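PDB 6C9B: PLP-Dependent L-Arginine Hydroxylase MppP from Streptomyces wadayamensis, which catalyses the PLP-dependent oxidation of L-arginine, giving 4-hydroxy-2-ketoarginine and 2-ketoarginine as products. Local coordinates for residues Q32-P36 with G37-I41; R172-A175 with E176-A179; L261-E264 with F265-A269. All blocks are in the same frame, centred on the assembly; numbering follows the deposited sequence.

Contact 1 of 3, residues Q32-P36 with G37-I41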
loop_
_atom_site.group_PDB
_atom_site.type_symbol
_atom_site.label_atom_id
_atom_site.label_comp_id
_atom_site.label_asym_id
_atom_site.label_seq_id
_atom_site.Cartn_x
_atom_site.Cartn_y
_atom_site.Cartn_z
ATOM N N GLN B 32 -19.368 6.474 -8.565
ATOM C CA GLN B 32 -20.415 6.601 -9.572
ATOM C C GLN B 32 -20.227 5.549 -10.666
ATOM O O GLN B 32 -19.206 4.861 -10.744
ATOM C CB GLN B 32 -20.418 8.002 -10.180
ATOM C CG GLN B 32 -19.153 8.331 -10.980
ATOM C CD GLN B 32 -18.055 9.001 -10.163
ATOM O OE1 GLN B 32 -17.835 8.707 -8.973
ATOM N NE2 GLN B 32 -17.345 9.917 -10.809
ATOM N N ALA B 33 -21.228 5.436 -11.528
ATOM C CA ALA B 33 -21.152 4.489 -12.625
ATOM C C ALA B 33 -20.046 4.879 -13.599
ATOM O O ALA B 33 -19.730 6.059 -13.782
ATOM C CB ALA B 33 -22.486 4.432 -13.371
ATOM N N LEU B 34 -19.465 3.865 -14.234
ATOM C CA LEU B 34 -18.547 4.104 -15.338
ATOM C C LEU B 34 -19.271 4.775 -16.494
ATOM O O LEU B 34 -20.427 4.457 -16.786
ATOM C CB LEU B 34 -17.981 2.785 -15.845
ATOM C CG LEU B 34 -17.089 2.027 -14.866
ATOM C CD1 LEU B 34 -16.976 0.567 -15.242
ATOM C CD2 LEU B 34 -15.739 2.669 -14.811
ATOM N N SER B 35 -18.570 5.663 -17.191
ATOM C CA SER B 35 -19.077 6.165 -18.465
ATOM C C SER B 35 -18.945 5.081 -19.530
ATOM O O SER B 35 -18.218 4.103 -19.350
ATOM C CB SER B 35 -18.300 7.403 -18.898
ATOM O OG SER B 35 -16.983 7.022 -19.282
ATOM N N PRO B 36 -19.646 5.222 -20.663
ATOM C CA PRO B 36 -19.471 4.235 -21.742
ATOM C C PRO B 36 -18.030 4.062 -22.186
ATOM O O PRO B 36 -17.590 2.940 -22.463
ATOM C CB PRO B 36 -20.347 4.803 -22.864
ATOM C CG PRO B 36 -21.375 5.624 -22.160
ATOM C CD PRO B 36 -20.676 6.221 -20.982
ATOM N N GLY B 37 -17.275 5.154 -22.269
ATOM C CA GLY B 37 -15.888 5.042 -22.672
ATOM C C GLY B 37 -15.053 4.313 -21.634
ATOM O O GLY B 37 -14.159 3.534 -21.972
ATOM N N GLN B 38 -15.357 4.526 -20.356
ATOM C CA GLN B 38 -14.620 3.832 -19.297
ATOM C C GLN B 38 -15.008 2.359 -19.247
ATOM O O GLN B 38 -14.157 1.501 -19.016
ATOM C CB GLN B 38 -14.860 4.515 -17.943
ATOM C CG GLN B 38 -14.244 5.915 -17.829
ATOM C CD GLN B 38 -14.782 6.698 -16.635
ATOM O OE1 GLN B 38 -15.864 6.407 -16.113
ATOM N NE2 GLN B 38 -14.033 7.729 -16.218
ATOM N N GLN B 39 -16.278 2.036 -19.522
ATOM C CA GLN B 39 -16.659 0.628 -19.566
ATOM C C GLN B 39 -15.928 -0.099 -20.681
ATOM O O GLN B 39 -15.566 -1.270 -20.522
ATOM C CB GLN B 39 -18.168 0.499 -19.723
ATOM C CG GLN B 39 -18.671 -0.956 -19.787
ATOM C CD GLN B 39 -18.510 -1.687 -18.460
ATOM O OE1 GLN B 39 -19.005 -1.237 -17.427
ATOM N NE2 GLN B 39 -17.815 -2.821 -18.485
ATOM N N LYS B 40 -15.687 0.577 -21.812
ATOM C CA LYS B 40 -14.905 -0.035 -22.880
ATOM C C LYS B 40 -13.521 -0.443 -22.392
ATOM O O LYS B 40 -12.980 -1.459 -22.839
ATOM C CB LYS B 40 -14.777 0.917 -24.067
ATOM C CG LYS B 40 -15.795 0.709 -25.152
ATOM C CD LYS B 40 -15.251 1.176 -26.497
ATOM C CE LYS B 40 -14.124 0.269 -27.008
ATOM N NZ LYS B 40 -13.526 0.768 -28.274
ATOM N N ILE B 41 -12.905 0.365 -21.520
ATOM C CA ILE B 41 -11.612 -0.006 -20.942
ATOM C C ILE B 41 -11.759 -1.269 -20.110
ATOM O O ILE B 41 -10.970 -2.218 -20.223
ATOM C CB ILE B 41 -11.038 1.152 -20.099
ATOM C CG1 ILE B 41 -10.832 2.398 -20.958
ATOM C CG2 ILE B 41 -9.711 0.727 -19.458
ATOM C CD1 ILE B 41 -10.560 3.691 -20.154
HETATM O O HOH W 1 -17.601 7.679 -14.485
#
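The side-chain amide of Gln38 meets Ser35 on one side of its plane and Leu34 on the other. Ser35 OG stands above that plane, 3.5 Å from Gln38 CD. Leu34 CD2 lies below it, 4.0 Å from Gln38 OE1, and also packs on Gln38 CB at 3.7 Å. At the oxygen end, Gln38 OE1 accepts from Ser35 N at 3.0 Å. The N-H...O bond is almost straight (173°), but the donor is tilted 29° from the carbonyl plane, toward the side where Ser35 OG lies. Water 1 donates to the same oxygen and to Ala33 O, so it ties the amide to the incoming loop as well. The second flat group, the amide of Gln39, meets Leu34 CD1 through OE1 at 3.5 Å, and its NE2 bonds to Asn43 OD1.

Ser35 is the N-cap of helix 36-43, and with Gln38 it forms a capping box. Gln38 N donates to Ser35 OG at 3.2 Å, while the Gln38 side chain returns a bond to Ser35 N. The serine hydroxyl sits between its own backbone N and carbonyl carbon (chi1 71°), which turns it back toward the helix start. Gln38 has an extended chain beyond CG, long enough to reach back to the cap residue. Backbone bonds from Gln39 N to Ser35 O (2.8 Å) and from Lys40 N to Pro36 O begin the helical pattern. Leu34 also touches Pro224 of its own chain and packs on Trp49 of the second subunit, and Gln38 lies against Trp223.

Contact 2 of 3, residues R172-A175 with E176-A179; sequences RRLA and EQCA
Arg173 and Glu176 form a salt bridge one helical turn apart. Arg173 NH1 donates to Glu176 OE1 at 3.0 Å. The oxygen lies in the guanidinium plane and uses its anti lone pair, the one away from OE2. The two flat groups are steeply turned, their planes 74° apart. A single N-H, that of NH1, makes the bond. Over one face of the same guanidinium lies Gln177 CG, 3.8 Å from Arg173 NE and offset toward the rim. On the other flank of Glu176, Arg172 runs alongside and points the same way. Its aliphatic part makes the touch, with Arg172 CG 3.5 Å from Glu176 OE2.

Arg173 bends at chi2 (66°), which swings its guanidinium along the helix toward Glu176 and Gln177. A salt bridge from Arg173 NE to Asp141 OD2 holds the group from outside. Arg172 NH1 pairs with Glu168, and Gln177 NE2 donates to Leu142 O. Underneath, regular backbone bonds set the spacing, such as Glu176 N to Arg172 O and Gln177 N to Arg173 O, each 2.9 Å.

Both segments belong to helix 168-181, the crossover of the beta-alpha-beta unit between strands 152-156 and 184-188. Leu174, Ala175 and Cys178 rest on Leu185 of strand 184-188, while Arg172 and Ala175 touch helix 202-209.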
loop_
_atom_site.group_PDB
_atom_site.type_symbol
_atom_site.label_atom_id
_atom_site.label_comp_id
_atom_site.label_asym_id
_atom_site.label_seq_id
_atom_site.Cartn_x
_atom_site.Cartn_y
_atom_site.Cartn_z
ATOM N N ARG B 172 4.300 30.242 -6.428
ATOM C CA ARG B 172 5.603 30.791 -6.800
ATOM C C ARG B 172 6.259 31.460 -5.607
ATOM O O ARG B 172 7.435 31.216 -5.307
ATOM C CB ARG B 172 5.449 31.783 -7.965
ATOM C CG ARG B 172 6.755 32.483 -8.339
ATOM C CD ARG B 172 6.567 33.379 -9.571
ATOM N NE ARG B 172 6.127 32.574 -10.709
ATOM C CZ ARG B 172 4.913 32.607 -11.264
ATOM N NH1 ARG B 172 4.650 31.794 -12.281
ATOM N NH2 ARG B 172 3.972 33.446 -10.834
ATOM N N ARG B 173 5.506 32.305 -4.898
ATOM C CA ARG B 173 6.081 32.999 -3.751
ATOM C C ARG B 173 6.474 32.023 -2.645
ATOM O O ARG B 173 7.536 32.163 -2.024
ATOM C CB ARG B 173 5.104 34.042 -3.219
ATOM C CG ARG B 173 5.663 34.839 -2.051
ATOM C CD ARG B 173 6.868 35.710 -2.482
ATOM N NE ARG B 173 7.684 36.112 -1.339
ATOM C CZ ARG B 173 9.015 36.208 -1.337
ATOM N NH1 ARG B 173 9.735 35.920 -2.423
ATOM N NH2 ARG B 173 9.631 36.586 -0.224
ATOM N N LEU B 174 5.635 31.026 -2.384
ATOM C CA LEU B 174 5.952 30.045 -1.348
ATOM C C LEU B 174 7.207 29.251 -1.712
ATOM O O LEU B 174 8.061 28.989 -0.860
ATOM C CB LEU B 174 4.749 29.122 -1.171
ATOM C CG LEU B 174 4.778 28.101 -0.048
ATOM C CD1 LEU B 174 4.936 28.769 1.309
ATOM C CD2 LEU B 174 3.467 27.316 -0.072
ATOM N N ALA B 175 7.324 28.836 -2.973
ATOM C CA ALA B 175 8.521 28.118 -3.390
ATOM C C ALA B 175 9.764 29.007 -3.303
ATOM O O ALA B 175 10.846 28.538 -2.928
ATOM C CB ALA B 175 8.342 27.573 -4.803
ATOM N N GLU B 176 9.638 30.292 -3.650
ATOM C CA GLU B 176 10.761 31.206 -3.468
ATOM C C GLU B 176 11.150 31.324 -1.997
ATOM O O GLU B 176 12.339 31.324 -1.675
ATOM C CB GLU B 176 10.432 32.579 -4.038
ATOM C CG GLU B 176 10.285 32.595 -5.549
ATOM C CD GLU B 176 9.783 33.929 -6.065
ATOM O OE1 GLU B 176 9.503 34.838 -5.253
ATOM O OE2 GLU B 176 9.645 34.069 -7.290
ATOM N N GLN B 177 10.157 31.454 -1.098
ATOM C CA GLN B 177 10.432 31.521 0.335
ATOM C C GLN B 177 11.128 30.256 0.828
ATOM O O GLN B 177 12.104 30.345 1.591
ATOM C CB GLN B 177 9.150 31.747 1.136
ATOM C CG GLN B 177 8.430 33.076 0.907
ATOM C CD GLN B 177 7.499 33.356 2.031
ATOM O OE1 GLN B 177 6.327 32.889 2.041
ATOM N NE2 GLN B 177 8.015 34.054 3.041
ATOM N N CYS B 178 10.657 29.076 0.391
ATOM C CA CYS B 178 11.274 27.823 0.812
ATOM C C CYS B 178 12.704 27.742 0.306
ATOM O O CYS B 178 13.603 27.345 1.046
ATOM C CB CYS B 178 10.465 26.622 0.328
ATOM S SG CYS B 178 8.914 26.447 1.274
ATOM N N ALA B 179 12.937 28.157 -0.943
ATOM C CA ALA B 179 14.303 28.183 -1.467
ATOM C C ALA B 179 15.198 29.102 -0.651
ATOM O O ALA B 179 16.371 28.778 -0.395
ATOM C CB ALA B 179 14.304 28.639 -2.916
#

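Contact 3 of 3, residues L261-E264 with F265-A269; sequences LIRE and FSRDA
Ile262 O is gripped twice by Ser266. The backbone N donates to it at 2.9 Å and the hydroxyl OG at 2.8 Å, from opposite faces of the carbonyl plane. Ser266 OG lies beside its own backbone N, anti to the carbonyl carbon (chi1 -69°), which lets it reach back one turn. The proton of this buried hydroxyl is thus used within the helix.

Glu264 OE2 is a second shared acceptor. Arg263 holds it side-on, with NE at 2.9 Å and NH2 at 3.0 Å, both on the anti side of the carboxylate. Arg267 approaches the same oxygen from the next turn, but Arg267 NH1 to Glu264 OE2 is a long ion pair of 3.9 Å. Water 2 makes the closer link: it donates to Glu264 OE1 and accepts from Arg267 NH1, at the edge of that guanidinium.

The flat end of Arg267 lies over the aliphatic part of Arg263, with Arg263 CG under the centre of the group and 3.6 Å from Arg267 CZ. The two guanidinium planes are only 16° apart. Arg263 NE and Arg267 NH1 come within 3.7 Å, a closeness that the carboxylate of Glu264, beside both, probably eases. Arg263 NH1 also forms salt bridges with Glu51 and Glu63.

On another side of the helix, Phe265 presents its ring edge to Leu261 O, with CD1 at 3.4 Å. The ring also meets that of Trp223, the planes at about 45°.

Arg263, Glu264 and Arg267 make a salt-bridge network along the early turns of helix 256-291. This long helix probably corresponds to the one that joins the large and small domains in class I aminotransferases.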
loop_
_atom_site.group_PDB
_atom_site.type_symbol
_atom_site.label_atom_id
_atom_site.label_comp_id
_atom_site.label_asym_id
_atom_site.label_seq_id
_atom_site.Cartn_x
_atom_site.Cartn_y
_atom_site.Cartn_z
ATOM N N LEU B 261 -4.163 0.631 -16.709
ATOM C CA LEU B 261 -5.476 1.220 -16.481
ATOM C C LEU B 261 -5.388 2.734 -16.344
ATOM O O LEU B 261 -6.230 3.459 -16.887
ATOM C CB LEU B 261 -6.128 0.600 -15.240
ATOM C CG LEU B 261 -6.776 -0.761 -15.415
ATOM C CD1 LEU B 261 -7.165 -1.326 -14.066
ATOM C CD2 LEU B 261 -8.020 -0.610 -16.293
ATOM N N ILE B 262 -4.387 3.230 -15.613
ATOM C CA ILE B 262 -4.232 4.671 -15.454
ATOM C C ILE B 262 -4.003 5.320 -16.808
ATOM O O ILE B 262 -4.537 6.399 -17.110
ATOM C CB ILE B 262 -3.069 4.959 -14.497
ATOM C CG1 ILE B 262 -3.457 4.549 -13.081
ATOM C CG2 ILE B 262 -2.674 6.442 -14.569
ATOM C CD1 ILE B 262 -2.287 4.530 -12.113
ATOM N N ARG B 263 -3.184 4.681 -17.635
ATOM C CA ARG B 263 -2.941 5.194 -18.977
ATOM C C ARG B 263 -4.245 5.300 -19.762
ATOM O O ARG B 263 -4.519 6.321 -20.396
ATOM C CB ARG B 263 -1.954 4.276 -19.697
ATOM C CG ARG B 263 -1.556 4.713 -21.106
ATOM C CD ARG B 263 -0.805 3.593 -21.784
ATOM N NE ARG B 263 -1.692 2.455 -22.055
ATOM C CZ ARG B 263 -1.277 1.210 -22.246
ATOM N NH1 ARG B 263 0.012 0.910 -22.233
ATOM N NH2 ARG B 263 -2.162 0.252 -22.456
ATOM N N GLU B 264 -5.063 4.240 -19.736
ATOM C CA GLU B 264 -6.286 4.229 -20.537
ATOM C C GLU B 264 -7.322 5.208 -19.999
ATOM O O GLU B 264 -7.974 5.915 -20.777
ATOM C CB GLU B 264 -6.858 2.818 -20.596
ATOM C CG GLU B 264 -5.945 1.828 -21.279
ATOM C CD GLU B 264 -5.579 2.263 -22.686
ATOM O OE1 GLU B 264 -6.487 2.649 -23.459
ATOM O OE2 GLU B 264 -4.374 2.259 -23.005
ATOM N N PHE B 265 -7.494 5.266 -18.679
ATOM C CA PHE B 265 -8.454 6.209 -18.110
ATOM C C PHE B 265 -8.015 7.648 -18.366
ATOM O O PHE B 265 -8.855 8.528 -18.607
ATOM C CB PHE B 265 -8.635 5.946 -16.602
ATOM C CG PHE B 265 -9.754 4.969 -16.293
ATOM C CD1 PHE B 265 -9.592 3.610 -16.515
ATOM C CD2 PHE B 265 -10.965 5.423 -15.807
ATOM C CE1 PHE B 265 -10.643 2.717 -16.261
ATOM C CE2 PHE B 265 -12.018 4.537 -15.544
ATOM C CZ PHE B 265 -11.850 3.196 -15.770
ATOM N N SER B 266 -6.700 7.894 -18.328
ATOM C CA SER B 266 -6.176 9.220 -18.619
ATOM C C SER B 266 -6.431 9.603 -20.064
ATOM O O SER B 266 -6.775 10.749 -20.348
ATOM C CB SER B 266 -4.676 9.282 -18.336
ATOM O OG SER B 266 -4.415 9.198 -16.957
ATOM N N ARG B 267 -6.275 8.656 -20.991
ATOM C CA ARG B 267 -6.522 8.976 -22.395
ATOM C C ARG B 267 -8.002 9.243 -22.654
ATOM O O ARG B 267 -8.354 10.133 -23.437
ATOM C CB ARG B 267 -5.988 7.843 -23.275
ATOM C CG ARG B 267 -4.455 7.788 -23.243
ATOM C CD ARG B 267 -3.852 6.605 -23.995
ATOM N NE ARG B 267 -2.390 6.736 -24.076
ATOM C CZ ARG B 267 -1.571 5.803 -24.554
ATOM N NH1 ARG B 267 -2.053 4.651 -25.004
ATOM N NH2 ARG B 267 -0.265 6.023 -24.579
ATOM N N ASP B 268 -8.884 8.466 -22.019
ATOM C CA ASP B 268 -10.315 8.710 -22.140
ATOM C C ASP B 268 -10.674 10.081 -21.582
ATOM O O ASP B 268 -11.512 10.800 -22.152
ATOM C CB ASP B 268 -11.077 7.607 -21.405
ATOM C CG ASP B 268 -12.543 7.880 -21.307
ATOM O OD1 ASP B 268 -13.265 7.561 -22.268
ATOM O OD2 ASP B 268 -12.987 8.429 -20.285
ATOM N N ALA B 269 -10.063 10.437 -20.445
ATOM C CA ALA B 269 -10.253 11.761 -19.859
ATOM C C ALA B 269 -9.798 12.854 -20.818
ATOM O O ALA B 269 -10.470 13.879 -20.956
ATOM C CB ALA B 269 -9.508 11.844 -18.521
HETATM O O HOH W 2 -4.749 3.778 -25.426
#

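Along the chain the contacts come in the order 1, 2, 3, and none encloses another. Contacts 1 and 3 are neighbours, with centres about 11 Å apart. There Gln38 CG meets Phe265 CE2 at 3.5 Å, and Ile41 CD1 meets Glu264 O at 3.5 Å. The two thus form one packing region, where the capped start of the short helix 36-43, early in the chain, is set against the long helix 256-291. Contact 2 stands apart, about 41 Å from contact 1 and 33 Å from contact 3 between centres. It belongs to the crossover helices around the seven-stranded sheet, across the chain's centre from contact 1. All three lie away from the product pocket.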